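Octopine dehydrogenase (Pecten maximus, PDB 3C7A) catalyses the NADH-dependent reductive condensation of L-arginine with pyruvate to D-octopine, and the reverse oxidation of octopine with NAD(+). Local coordinates at residues G97-Q100 and A101-P104; A214-F217 and G218-S222. One frame throughout, in Å; residues are numbered along the deposited sequence.

Both contacts are local, each formed toward the C-terminal end of one helix, and their nearest atoms are about 26 Å apart on opposite sides of the chain's centre. Contact 1 belongs to helix 95-102 in the dinucleotide-binding part of the chain, near the bound NAD; contact 2 belongs to helix 211-220 in the alpha-helical domain, a few residues past the active-site His212. Contact 1 runs from buried Tyr98, Phe99 and Met102 to exposed Gln100 and Pro104; in contact 2 Ala214, Ile215, Leu216 and Trp220 are buried and no touching residue is fully exposed. Contact 1 relies on a bent methionine lying over backbone carbonyls, whereas contact 2 sets an arginine chain on an indole and passes through two glycines.

Contact 1 of 2, residues G97-Q100 and A101-P104; sequences GYFQ and AMAP
Gly97 offers its carbonyl O to Ala101 N at 3.4 Å, a weak bond, while the small CB of Ala101 rests beside the same oxygen. One residue on, Tyr98 O accepts the firmer bond from Met102 N, 3.2 Å long and bent to 145° at the hydrogen. Met102 also spreads its side chain over that oxygen: CG lies between the backbone N and the carbonyl carbon (chi1 75°), and a bend at chi3 brings CE back to 3.5 Å from Tyr98 O. A flexible thioether suits this curled path. Phe99 runs side by side with Met102, its ring atom CD1 4.2 Å from Met102 CE, and Phe99 O lies 3.6 Å from Met102 CG. An alanine in place of Met102 would probably leave the Phe99 ring without its methyl neighbour and strip CG and CE from beside Tyr98 O, CB alone remaining there. Gln100 stretches outward, as befits a polar residue on the exposed side. The helix is the crossover of a beta-alpha-beta unit between strands 85-88 and 111-114; Phe99 and Ala103 pack on helix 121-129, while Tyr98 turns to the nucleotide side, its OH weakly bonded to Leu34 N near the bound NAD.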
# COMPACT_ATOMS: atom_id res chain seq x y z
N GLY A 97 10.93 9.15 6.75
CA GLY A 97 12.04 8.99 7.70
C GLY A 97 13.11 8.01 7.27
O GLY A 97 14.30 8.24 7.50
N TYR A 98 12.70 6.91 6.64
CA TYR A 98 13.64 5.87 6.18
C TYR A 98 14.45 6.27 4.94
O TYR A 98 15.63 5.93 4.84
CB TYR A 98 12.93 4.53 5.97
CG TYR A 98 12.53 3.84 7.27
CD1 TYR A 98 13.48 3.15 8.03
CD2 TYR A 98 11.22 3.89 7.73
CE1 TYR A 98 13.12 2.53 9.23
CE2 TYR A 98 10.85 3.27 8.93
CZ TYR A 98 11.81 2.59 9.67
OH TYR A 98 11.45 1.98 10.85
N PHE A 99 13.82 7.00 4.01
CA PHE A 99 14.51 7.51 2.82
C PHE A 99 15.62 8.52 3.17
O PHE A 99 16.70 8.50 2.57
CB PHE A 99 13.53 8.14 1.82
CG PHE A 99 12.74 7.14 1.00
CD1 PHE A 99 13.38 6.11 0.31
CD2 PHE A 99 11.35 7.25 0.90
CE1 PHE A 99 12.65 5.20 -0.45
CE2 PHE A 99 10.61 6.34 0.13
CZ PHE A 99 11.27 5.31 -0.54
N GLN A 100 15.34 9.40 4.14
CA GLN A 100 16.31 10.40 4.60
C GLN A 100 17.53 9.77 5.29
O GLN A 100 18.66 10.24 5.10
CB GLN A 100 15.65 11.42 5.53
CG GLN A 100 14.77 12.45 4.83
CD GLN A 100 13.99 13.36 5.79
OE1 GLN A 100 13.62 14.47 5.44
NE2 GLN A 100 13.75 12.87 7.00
N ALA A 101 17.30 8.72 6.07
CA ALA A 101 18.36 8.05 6.84
C ALA A 101 19.32 7.21 5.99
O ALA A 101 20.51 7.13 6.30
CB ALA A 101 17.75 7.21 7.95
N MET A 102 18.81 6.59 4.93
CA MET A 102 19.59 5.68 4.09
C MET A 102 20.44 6.37 3.01
O MET A 102 21.37 5.77 2.47
CB MET A 102 18.68 4.62 3.44
CG MET A 102 17.83 5.12 2.28
SD MET A 102 16.97 3.83 1.35
CE MET A 102 15.65 3.39 2.49
N ALA A 103 20.11 7.63 2.71
CA ALA A 103 20.71 8.36 1.58
C ALA A 103 22.25 8.33 1.46
O ALA A 103 22.76 8.07 0.37
CB ALA A 103 20.18 9.81 1.54
N PRO A 104 22.99 8.61 2.56
CA PRO A 104 24.45 8.66 2.42
C PRO A 104 25.17 7.30 2.40
O PRO A 104 26.40 7.27 2.22
CB PRO A 104 24.90 9.47 3.65
CG PRO A 104 23.65 9.84 4.40
CD PRO A 104 22.58 8.91 3.94

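Contact 2 of 2, residues A214-F217 and G218-S222; sequences AILF and GRWGS
Two i to i+4 hydrogen bonds carry the helix through this turn, Gly218 N to Ala214 O and Trp220 N to Leu216 O, both 3.1 Å, the second straighter at the hydrogen (158° against 142°). The indole's CD1 comes within 3.6 Å of Leu216 O, the same oxygen that Trp220 N is bonded to, while Leu216 CD2 makes a looser apolar approach to Trp220 CD1 at 4.5 Å. Arg219 packs on one face of the indole: a bend at chi2 (69°) lays its aliphatic chain across it, with CG 3.7 Å above the ring centre, and carries the guanidinium out until Trp220 CZ3 stands over its face near the rim. A long arginine fits here because its methylenes can pack on a flat ring while its charge lies farther out. This turn lies toward the C-terminal end of helix 211-220, in the alpha-helical domain that also carries the active-site His212. Phe217, with CG anti to its own N, carries its ring to Trp357, which it meets edge-to-face. Glycine suits position 221, where a CB would run into Phe217 O, and Gly221 CA lies 4.2 Å from Phe217 CD1. Trp220 further meets His308 and Trp223 edge-to-face.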
# COMPACT_ATOMS: atom_id res chain seq x y z
N ALA A 214 -16.44 5.62 -0.13
CA ALA A 214 -17.76 5.52 -0.75
C ALA A 214 -18.78 4.76 0.11
O ALA A 214 -19.97 5.10 0.11
CB ALA A 214 -17.66 4.89 -2.14
N ILE A 215 -18.31 3.74 0.82
CA ILE A 215 -19.17 2.93 1.71
C ILE A 215 -19.60 3.72 2.95
O ILE A 215 -20.74 3.59 3.42
CB ILE A 215 -18.48 1.58 2.09
CG1 ILE A 215 -18.36 0.69 0.85
CG2 ILE A 215 -19.24 0.86 3.20
CD1 ILE A 215 -17.40 -0.49 1.00
N LEU A 216 -18.69 4.54 3.48
CA LEU A 216 -18.99 5.41 4.62
C LEU A 216 -19.95 6.55 4.25
O LEU A 216 -20.81 6.92 5.05
CB LEU A 216 -17.69 5.97 5.23
CG LEU A 216 -16.76 5.01 5.99
CD1 LEU A 216 -15.38 5.63 6.17
CD2 LEU A 216 -17.35 4.59 7.33
N PHE A 217 -19.79 7.10 3.05
CA PHE A 217 -20.66 8.16 2.53
C PHE A 217 -22.07 7.65 2.23
O PHE A 217 -23.05 8.39 2.40
CB PHE A 217 -20.04 8.81 1.28
CG PHE A 217 -20.88 9.91 0.67
CD1 PHE A 217 -20.90 11.18 1.24
CD2 PHE A 217 -21.64 9.67 -0.47
CE1 PHE A 217 -21.67 12.20 0.67
CE2 PHE A 217 -22.41 10.68 -1.04
CZ PHE A 217 -22.43 11.95 -0.47
N GLY A 218 -22.18 6.41 1.77
CA GLY A 218 -23.46 5.79 1.45
C GLY A 218 -24.40 5.62 2.63
O GLY A 218 -25.62 5.68 2.48
N ARG A 219 -23.83 5.41 3.82
CA ARG A 219 -24.60 5.13 5.03
C ARG A 219 -24.81 6.36 5.93
O ARG A 219 -25.89 6.54 6.49
CB ARG A 219 -23.97 3.97 5.82
CG ARG A 219 -24.70 3.55 7.09
CD ARG A 219 -26.05 2.88 6.80
NE ARG A 219 -26.77 2.54 8.03
CZ ARG A 219 -27.60 3.36 8.67
NH1 ARG A 219 -27.84 4.58 8.22
NH2 ARG A 219 -28.20 2.95 9.78
N TRP A 220 -23.78 7.19 6.06
CA TRP A 220 -23.81 8.34 6.98
C TRP A 220 -23.82 9.71 6.29
O TRP A 220 -23.69 10.74 6.95
CB TRP A 220 -22.65 8.26 7.98
CG TRP A 220 -22.47 6.92 8.64
CD1 TRP A 220 -21.44 6.04 8.45
CD2 TRP A 220 -23.35 6.30 9.60
NE1 TRP A 220 -21.63 4.92 9.23
CE2 TRP A 220 -22.79 5.05 9.93
CE3 TRP A 220 -24.57 6.68 10.19
CZ2 TRP A 220 -23.40 4.17 10.85
CZ3 TRP A 220 -25.17 5.81 11.10
CH2 TRP A 220 -24.58 4.57 11.42
N GLY A 221 -23.98 9.70 4.96
CA GLY A 221 -23.91 10.92 4.14
C GLY A 221 -24.83 12.05 4.55
O GLY A 221 -24.41 13.21 4.64
N SER A 222 -26.10 11.73 4.80
CA SER A 222 -27.09 12.72 5.24
C SER A 222 -27.70 12.33 6.59
O SER A 222 -28.93 12.26 6.73
CB SER A 222 -28.17 12.90 4.17
OG SER A 222 -28.88 11.69 3.95